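Local structure of cupin domain-containing protein (Rhodopseudomonas palustris, 3LAG) at residues Met37-Val42 and Val75-Arg80; Gly47-Val52 and Ala85-Leu90; Trp22-Pro25 and Ala29-His32. The protein is of unknown function but has a cupin fold and binds metal ions, here a nickel inside the barrel and a calcium held between two subunits. All coordinates share one frame; numbering follows the deposited sequence. Where two conformers were deposited one is given.

In the fold
All three interactions belong to the cupin β-barrel, and their centres lie about 8 to 11 Å apart. Interaction 3 closes first along the chain; interactions 1 and 2 follow and interlock, since their segments alternate in sequence. Within the sheet, strands 39-43 and 87-94 are neighbours, as are 76-80 and 47-52, so interactions 1 and 2 span the barrel between the same two pairs of strands. Strand 76-80 also adjoins strand 28-34, and 87-94 adjoins 17-24, where probable backbone hydrogen bonds tie T30 to V79 and W22 to F89. Interaction 1 supplies H77 to the nickel; the side chains of F89 and T30 are each about 6 Å from that ion, so all three border the metal-containing interior.

Interaction 1 of 3, residues Met37-Val42 and Val75-Arg80; sequences MDYVVV and VQHDVR. With NI (nickel (II) ion), chain F; CA (calcium ion), chain D.
The phenol oxygen of Y39 makes the direct contact, reaching from strand 39-43 into the angle between V75 and H77. Its OH lies 3.7 Å from V75 CG1 and 3.8 Å from H77 CE1. Y39 and H77 extend from opposite directions, each with CG between its backbone N and carbonyl carbon, while V75 crosses the tyrosine at about a right angle. The hydroxyl approaches the imidazole obliquely. V75 CG1 also sits 3.5 Å above one face of the H77 ring, offset toward the rim, and V79 CG2 covers the centre of the other face. Methyl groups on both faces restrict how far this ring can turn.

Metal bonding gives the imidazole its role. H77 NE2 binds nickel at 2.1 Å, along with H33, H35, a water at 2.4 Å and two further atoms. This is the histidine-rich metal centre inside a cupin barrel, and the V75-R80 segment delivers its last histidine in sequence. The ring of Y39 stacks on that of H35, which makes the tyrosine a second-shell neighbour of the metal.

A second metal is bound just before strand 39-43, outside the contact. D38 OD2 binds calcium at 2.4 Å, two waters coordinate the same ion, and D15 and E16 of the second subunit join them. D38 OD1 is hydrogen-bonded to A73 N, which fixes the turn of the carboxylate.

On strand 76-80, R80 NH2 forms a salt bridge to D78 OD2 at 3.0 Å. The oxygen lies near the guanidinium plane and is met on its syn side, while R80 NE pairs with E82.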
loop_
_atom_site.group_PDB
_atom_site.type_symbol
_atom_site.label_atom_id
_atom_site.label_comp_id
_atom_site.label_asym_id
_atom_site.label_seq_id
_atom_site.Cartn_x
_atom_site.Cartn_y
_atom_site.Cartn_z
HETATM N N MSE B 37 7.113 10.448 -11.360
HETATM C CA MSE B 37 5.916 10.691 -10.563
HETATM C C MSE B 37 6.250 10.597 -9.083
HETATM O O MSE B 37 7.024 9.730 -8.671
HETATM C CB MSE B 37 4.822 9.668 -10.895
HETATM C CG MSE B 37 4.198 9.834 -12.264
HETATM SE SE MSE B 37 2.974 8.442 -12.683
HETATM C CE MSE B 37 4.255 7.161 -13.387
ATOM N N ASP B 38 5.672 11.493 -8.285
ATOM C CA ASP B 38 5.692 11.323 -6.838
ATOM C C ASP B 38 5.092 9.963 -6.519
ATOM O O ASP B 38 4.207 9.470 -7.237
ATOM C CB ASP B 38 4.856 12.397 -6.146
ATOM C CG ASP B 38 5.439 13.793 -6.291
ATOM O OD1 ASP B 38 6.606 13.975 -6.707
ATOM O OD2 ASP B 38 4.708 14.726 -5.958
ATOM N N TYR B 39 5.553 9.362 -5.433
ATOM C CA TYR B 39 5.096 8.027 -5.107
ATOM C C TYR B 39 5.156 7.714 -3.626
ATOM O O TYR B 39 5.695 8.487 -2.821
ATOM C CB TYR B 39 5.830 6.962 -5.936
ATOM C CG TYR B 39 7.313 6.828 -5.701
ATOM C CD1 TYR B 39 7.820 5.811 -4.897
ATOM C CD2 TYR B 39 8.214 7.692 -6.306
ATOM C CE1 TYR B 39 9.171 5.664 -4.700
ATOM C CE2 TYR B 39 9.574 7.552 -6.111
ATOM C CZ TYR B 39 10.043 6.541 -5.307
ATOM O OH TYR B 39 11.399 6.397 -5.126
ATOM N N VAL B 40 4.556 6.581 -3.288
ATOM C CA VAL B 40 4.541 6.039 -1.946
ATOM C C VAL B 40 5.042 4.604 -2.028
ATOM O O VAL B 40 4.668 3.856 -2.935
ATOM C CB VAL B 40 3.103 6.037 -1.373
ATOM C CG1 VAL B 40 3.020 5.288 -0.030
ATOM C CG2 VAL B 40 2.568 7.460 -1.244
ATOM N N VAL B 41 5.906 4.240 -1.089
ATOM C CA VAL B 41 6.365 2.868 -0.946
ATOM C C VAL B 41 5.660 2.239 0.244
ATOM O O VAL B 41 5.630 2.818 1.335
ATOM C CB VAL B 41 7.891 2.826 -0.702
ATOM C CG1 VAL B 41 8.382 1.396 -0.493
ATOM C CG2 VAL B 41 8.624 3.497 -1.856
ATOM N N VAL B 42 5.098 1.053 0.027
ATOM C CA VAL B 42 4.513 0.265 1.108
ATOM C C VAL B 42 5.270 -1.043 1.200
ATOM O O VAL B 42 5.059 -1.950 0.382
ATOM C CB VAL B 42 3.019 -0.032 0.882
ATOM C CG1 VAL B 42 2.462 -0.805 2.071
ATOM C CG2 VAL B 42 2.246 1.267 0.678
ATOM N N VAL B 75 13.724 11.189 -8.130
ATOM C CA VAL B 75 14.569 10.118 -7.624
ATOM C C VAL B 75 15.144 9.336 -8.797
ATOM O O VAL B 75 14.420 8.989 -9.730
ATOM C CB VAL B 75 13.787 9.168 -6.686
ATOM C CG1 VAL B 75 14.574 7.886 -6.411
ATOM C CG2 VAL B 75 13.448 9.881 -5.383
ATOM N N GLN B 76 16.452 9.085 -8.739
ATOM C CA GLN B 76 17.168 8.299 -9.744
ATOM C C GLN B 76 17.981 7.260 -9.001
ATOM O O GLN B 76 18.827 7.604 -8.173
ATOM C CB GLN B 76 18.142 9.171 -10.552
ATOM C CG GLN B 76 17.532 10.355 -11.264
ATOM C CD GLN B 76 18.544 11.073 -12.149
ATOM O OE1 GLN B 76 18.310 11.275 -13.339
ATOM N NE2 GLN B 76 19.679 11.450 -11.570
ATOM N N HIS B 77 17.748 5.984 -9.280
ATOM C CA HIS B 77 18.439 4.953 -8.520
ATOM C C HIS B 77 18.360 3.589 -9.192
ATOM O O HIS B 77 17.503 3.356 -10.051
ATOM C CB HIS B 77 17.924 4.889 -7.055
ATOM C CG HIS B 77 16.467 4.549 -6.916
ATOM N ND1 HIS B 77 15.787 4.696 -5.724
ATOM C CD2 HIS B 77 15.563 4.071 -7.804
ATOM C CE1 HIS B 77 14.532 4.323 -5.884
ATOM N NE2 HIS B 77 14.371 3.927 -7.132
ATOM N N ASP B 78 19.256 2.701 -8.780
ATOM C CA ASP B 78 19.079 1.265 -9.000
ATOM C C ASP B 78 18.764 0.677 -7.637
ATOM O O ASP B 78 19.368 1.076 -6.651
ATOM C CB ASP B 78 20.373 0.651 -9.536
ATOM C CG ASP B 78 20.247 -0.832 -9.870
ATOM O OD1 ASP B 78 19.118 -1.350 -10.020
ATOM O OD2 ASP B 78 21.319 -1.453 -10.027
ATOM N N VAL B 79 17.820 -0.249 -7.566
ATOM C CA VAL B 79 17.506 -0.893 -6.307
ATOM C C VAL B 79 17.829 -2.374 -6.435
ATOM O O VAL B 79 17.471 -3.017 -7.422
ATOM C CB VAL B 79 16.053 -0.637 -5.923
ATOM C CG1 VAL B 79 15.595 -1.604 -4.859
ATOM C CG2 VAL B 79 15.904 0.824 -5.480
ATOM N N ARG B 80 18.538 -2.896 -5.443
ATOM C CA ARG B 80 19.039 -4.258 -5.504
ATOM C C ARG B 80 18.782 -5.013 -4.224
ATOM O O ARG B 80 18.593 -4.419 -3.162
ATOM C CB ARG B 80 20.541 -4.244 -5.753
ATOM C CG ARG B 80 20.938 -3.340 -6.899
ATOM C CD ARG B 80 22.431 -3.353 -7.126
ATOM N NE ARG B 80 22.919 -4.629 -7.637
ATOM C CZ ARG B 80 23.078 -4.917 -8.927
ATOM N NH1 ARG B 80 23.545 -6.104 -9.292
ATOM N NH2 ARG B 80 22.771 -4.027 -9.857
HETATM NI NI NI F . 12.561 3.205 -7.978
HETATM CA CA CA D . 3.544 16.827 -6.058
HETATM O O HOH W 1 5.670 18.000 -6.088
HETATM O O HOH W 2 4.774 16.172 -3.827
HETATM O O HOH W 3 10.727 1.971 -8.774
#

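Interaction 2 of 3, residues Gly47-Val52 and Ala85-Leu90; sequences GEMTIV and AEIVFL
In M49, CG anti to the backbone N (chi1 -172°) and an extended second torsion carry SE to the ring of F89; the bend at the last torsion only turns the CE methyl. The phenylalanine takes the less common conformation in which CG lies between the backbone N and the carbonyl carbon, and the two side chains cross at about a right angle. I87 keeps CG1 beside its own N and extends CD1 straight on toward the backbone of E48 and M49.

SE of M49 is 3.6 Å from F89 CE2 and 4.1 Å from F89 CZ, with 4.3 Å to the ring centroid. The line from selenium to centroid leans 39° off the ring normal, an oblique Met-aromatic contact. The selenium replaces the sulfur of a natural methionine, introduced through the selenomethionine label. On the same strand as F89, the CG2 methyl of I87 sits in plane at the edge of the phenyl ring, while its other branch serves the opposing strand. There, I87 CD1 touches E48 O at 3.4 Å, M49 CA at 3.7 Å and M49 CB at 4.0 Å.

V79 packs against M49 and W22 meets the F89 ring, extending this apolar group along the interior. No hydrogen bond joins the two segments; the axes of 47-52 and 87-90 cross at 83° and come within 7.8 Å. Side chains meet side chains and, at I87 CD1, the facing backbone: two strands of the cupin β-barrel crossing steeply and packing across its interior.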
loop_
_atom_site.group_PDB
_atom_site.type_symbol
_atom_site.label_atom_id
_atom_site.label_comp_id
_atom_site.label_asym_id
_atom_site.label_seq_id
_atom_site.Cartn_x
_atom_site.Cartn_y
_atom_site.Cartn_z
ATOM N N GLY B 47 12.892 -5.656 5.480
ATOM C CA GLY B 47 13.982 -5.980 4.589
ATOM C C GLY B 47 15.052 -4.928 4.584
ATOM O O GLY B 47 14.898 -3.856 5.169
ATOM N N GLU B 48 16.128 -5.260 3.878
ATOM C CA GLU B 48 17.251 -4.355 3.710
ATOM C C GLU B 48 17.524 -4.266 2.222
ATOM O O GLU B 48 18.027 -5.201 1.602
ATOM C CB GLU B 48 18.473 -4.848 4.482
ATOM C CG GLU B 48 18.189 -5.055 5.952
ATOM C CD GLU B 48 19.405 -5.512 6.709
ATOM O OE1 GLU B 48 19.632 -6.740 6.793
ATOM O OE2 GLU B 48 20.135 -4.642 7.217
HETATM N N MSE B 49 17.129 -3.130 1.658
HETATM C CA MSE B 49 17.124 -2.888 0.215
HETATM C C MSE B 49 18.291 -2.005 -0.208
HETATM O O MSE B 49 18.389 -0.853 0.223
HETATM C CB MSE B 49 15.789 -2.219 -0.163
HETATM C CG MSE B 49 15.527 -2.061 -1.650
HETATM SE SE MSE B 49 13.808 -1.208 -2.005
HETATM C CE MSE B 49 14.337 0.584 -1.433
ATOM N N THR B 50 19.164 -2.535 -1.062
ATOM C CA THR B 50 20.302 -1.766 -1.535
ATOM C C THR B 50 19.847 -0.721 -2.555
ATOM O O THR B 50 19.136 -1.033 -3.516
ATOM C CB THR B 50 21.360 -2.694 -2.135
ATOM O OG1 THR B 50 21.836 -3.576 -1.110
ATOM C CG2 THR B 50 22.524 -1.898 -2.695
ATOM N N ILE B 51 20.244 0.530 -2.323
ATOM C CA ILE B 51 19.958 1.616 -3.246
ATOM C C ILE B 51 21.281 2.123 -3.786
ATOM O O ILE B 51 22.170 2.486 -3.006
ATOM C CB ILE B 51 19.239 2.788 -2.546
ATOM C CG1 ILE B 51 17.951 2.288 -1.879
ATOM C CG2 ILE B 51 18.967 3.910 -3.545
ATOM C CD1 ILE B 51 17.145 3.366 -1.175
ATOM N N VAL B 52 21.430 2.114 -5.109
ATOM C CA VAL B 52 22.646 2.605 -5.744
ATOM C C VAL B 52 22.357 3.972 -6.341
ATOM O O VAL B 52 21.489 4.123 -7.211
ATOM C CB VAL B 52 23.156 1.673 -6.850
ATOM C CG1 VAL B 52 24.541 2.139 -7.333
ATOM C CG2 VAL B 52 23.198 0.228 -6.361
ATOM N N ALA B 85 16.973 -12.666 1.798
ATOM C CA ALA B 85 15.512 -12.745 1.830
ATOM C C ALA B 85 14.890 -11.981 0.666
ATOM O O ALA B 85 15.362 -10.909 0.294
ATOM C CB ALA B 85 14.992 -12.188 3.140
ATOM N N GLU B 86 13.823 -12.530 0.100
ATOM C CA GLU B 86 13.073 -11.822 -0.922
ATOM C C GLU B 86 12.610 -10.479 -0.368
ATOM O O GLU B 86 12.148 -10.391 0.772
ATOM C CB GLU B 86 11.859 -12.645 -1.359
ATOM C CG GLU B 86 11.109 -12.042 -2.552
ATOM C CD GLU B 86 9.810 -12.771 -2.884
ATOM O OE1 GLU B 86 9.322 -13.540 -2.030
ATOM O OE2 GLU B 86 9.267 -12.571 -3.998
ATOM N N ILE B 87 12.756 -9.431 -1.173
ATOM C CA ILE B 87 12.255 -8.107 -0.830
ATOM C C ILE B 87 10.947 -7.882 -1.577
ATOM O O ILE B 87 10.860 -8.188 -2.764
ATOM C CB ILE B 87 13.298 -7.029 -1.214
ATOM C CG1 ILE B 87 14.471 -7.069 -0.226
ATOM C CG2 ILE B 87 12.654 -5.650 -1.281
ATOM C CD1 ILE B 87 15.628 -6.169 -0.624
ATOM N N VAL B 88 9.926 -7.379 -0.885
ATOM C CA VAL B 88 8.623 -7.157 -1.499
ATOM C C VAL B 88 8.053 -5.833 -1.034
ATOM O O VAL B 88 7.984 -5.551 0.156
ATOM C CB VAL B 88 7.622 -8.263 -1.137
ATOM C CG1 VAL B 88 6.335 -8.076 -1.932
ATOM C CG2 VAL B 88 8.227 -9.647 -1.393
ATOM N N PHE B 89 7.649 -5.007 -1.992
ATOM C CA PHE B 89 7.009 -3.744 -1.672
ATOM C C PHE B 89 6.088 -3.341 -2.803
ATOM O O PHE B 89 6.281 -3.754 -3.949
ATOM C CB PHE B 89 8.034 -2.632 -1.397
ATOM C CG PHE B 89 8.971 -2.367 -2.538
ATOM C CD1 PHE B 89 8.712 -1.363 -3.460
ATOM C CD2 PHE B 89 10.149 -3.086 -2.660
ATOM C CE1 PHE B 89 9.592 -1.112 -4.505
ATOM C CE2 PHE B 89 11.031 -2.835 -3.706
ATOM C CZ PHE B 89 10.747 -1.844 -4.623
ATOM N N LEU B 90 5.078 -2.553 -2.466
ATOM C CA LEU B 90 4.237 -1.912 -3.460
ATOM C C LEU B 90 4.695 -0.476 -3.631
ATOM O O LEU B 90 5.100 0.192 -2.677
ATOM C CB LEU B 90 2.751 -1.972 -3.070
ATOM C CG LEU B 90 1.997 -3.245 -3.489
ATOM C CD1 LEU B 90 2.637 -4.514 -2.967
ATOM C CD2 LEU B 90 0.536 -3.162 -3.056
#

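Interaction 3 of 3, residues Trp22-Pro25 and Ala29-His32; sequences WRLP and ATGH
T30 turns its methyl, not its hydroxyl, toward W22 and L24. With chi1 at 56°, OG1 occupies the place between the backbone N and the carbonyl carbon, and CG2 is sent to the side opposite the carbonyl carbon. The methyl then lies 4.0 Å from W22 CZ3 and 4.2 Å from W22 CE3. It meets the benzene part of the indole obliquely, and the two side chains cross at about a right angle. W22 has CG beside its own backbone N, which swings this six-membered ring out to T30. L24 comes in more loosely, its CD1 branch 4.4 Å from T30 CG2.

The hydroxyl that this rotamer turns away is well occupied. T30 OG1 donates to G31 O at 2.8 Å, from a direction tilted 33° out of the carbonyl plane, and it accepts from V79 N; D78 OD1 is a weak further partner. A valine here would keep a methyl against W22 but would probably leave V79 N without its acceptor and cost G31 O one of its donors, H33 ND1 being another.

No hydrogen bond crosses between the segments, and the nearest CA atoms, of L24 and A29, are 7.0 Å apart. Strand 4-13 runs between strands 17-24 and 28-34 in the sheet, and its A6 touches both L24 and T30; on the far side of strand 17-24, strand 87-94 pairs with W22 and L24, while strand 76-80 flanks T30.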
loop_
_atom_site.group_PDB
_atom_site.type_symbol
_atom_site.label_atom_id
_atom_site.label_comp_id
_atom_site.label_asym_id
_atom_site.label_seq_id
_atom_site.Cartn_x
_atom_site.Cartn_y
_atom_site.Cartn_z
ATOM N N TRP B 22 6.507 -4.955 -6.456
ATOM C CA TRP B 22 7.887 -5.308 -6.770
ATOM C C TRP B 22 8.340 -6.469 -5.908
ATOM O O TRP B 22 8.161 -6.456 -4.692
ATOM C CB TRP B 22 8.824 -4.106 -6.560
ATOM C CG TRP B 22 8.654 -3.067 -7.619
ATOM C CD1 TRP B 22 7.860 -1.952 -7.571
ATOM C CD2 TRP B 22 9.270 -3.061 -8.910
ATOM N NE1 TRP B 22 7.949 -1.249 -8.753
ATOM C CE2 TRP B 22 8.817 -1.906 -9.587
ATOM C CE3 TRP B 22 10.170 -3.916 -9.557
ATOM C CZ2 TRP B 22 9.225 -1.592 -10.882
ATOM C CZ3 TRP B 22 10.580 -3.599 -10.845
ATOM C CH2 TRP B 22 10.108 -2.445 -11.491
ATOM N N ARG B 23 8.916 -7.478 -6.553
ATOM C CA ARG B 23 9.501 -8.615 -5.853
ATOM C C ARG B 23 10.935 -8.765 -6.310
ATOM O O ARG B 23 11.207 -8.950 -7.499
ATOM C CB ARG B 23 8.714 -9.895 -6.142
ATOM C CG ARG B 23 7.372 -9.913 -5.466
ATOM C CD ARG B 23 6.598 -11.195 -5.750
ATOM N NE ARG B 23 5.408 -11.269 -4.914
ATOM C CZ ARG B 23 5.365 -11.840 -3.714
ATOM N NH1 ARG B 23 6.442 -12.414 -3.194
ATOM N NH2 ARG B 23 4.230 -11.851 -3.036
ATOM N N LEU B 24 11.856 -8.670 -5.360
ATOM C CA LEU B 24 13.276 -8.784 -5.661
ATOM C C LEU B 24 13.857 -10.015 -4.995
ATOM O O LEU B 24 14.069 -10.040 -3.778
ATOM C CB LEU B 24 14.043 -7.540 -5.211
ATOM C CG LEU B 24 14.101 -6.394 -6.217
ATOM C CD1 LEU B 24 12.753 -5.722 -6.365
ATOM C CD2 LEU B 24 15.157 -5.399 -5.777
ATOM N N PRO B 25 14.127 -11.052 -5.797
ATOM C CA PRO B 25 14.831 -12.224 -5.265
ATOM C C PRO B 25 16.239 -11.844 -4.787
ATOM O O PRO B 25 16.785 -10.828 -5.194
ATOM C CB PRO B 25 14.945 -13.137 -6.490
ATOM C CG PRO B 25 13.833 -12.722 -7.383
ATOM C CD PRO B 25 13.723 -11.239 -7.202
ATOM N N ALA B 29 18.196 -7.023 -9.221
ATOM C CA ALA B 29 18.228 -5.566 -9.346
ATOM C C ALA B 29 17.153 -5.091 -10.316
ATOM O O ALA B 29 16.847 -5.772 -11.289
ATOM C CB ALA B 29 19.604 -5.099 -9.809
ATOM N N THR B 30 16.586 -3.918 -10.055
ATOM C CA THR B 30 15.615 -3.320 -10.972
ATOM C C THR B 30 16.297 -2.772 -12.214
ATOM O O THR B 30 15.662 -2.624 -13.262
ATOM C CB THR B 30 14.895 -2.133 -10.319
ATOM O OG1 THR B 30 15.866 -1.178 -9.868
ATOM C CG2 THR B 30 14.089 -2.584 -9.116
ATOM N N GLY B 31 17.587 -2.479 -12.083
ATOM C CA GLY B 31 18.271 -1.613 -13.022
ATOM C C GLY B 31 18.014 -0.155 -12.676
ATOM O O GLY B 31 16.997 0.187 -12.064
ATOM N N HIS B 32 18.956 0.706 -13.043
ATOM C CA HIS B 32 18.820 2.137 -12.817
ATOM C C HIS B 32 17.611 2.687 -13.557
ATOM O O HIS B 32 17.377 2.365 -14.726
ATOM C CB HIS B 32 20.081 2.862 -13.279
ATOM C CG HIS B 32 20.148 4.281 -12.819
ATOM N ND1 HIS B 32 19.517 5.313 -13.481
ATOM C CD2 HIS B 32 20.764 4.841 -11.751
ATOM C CE1 HIS B 32 19.743 6.446 -12.842
ATOM N NE2 HIS B 32 20.497 6.187 -11.790
#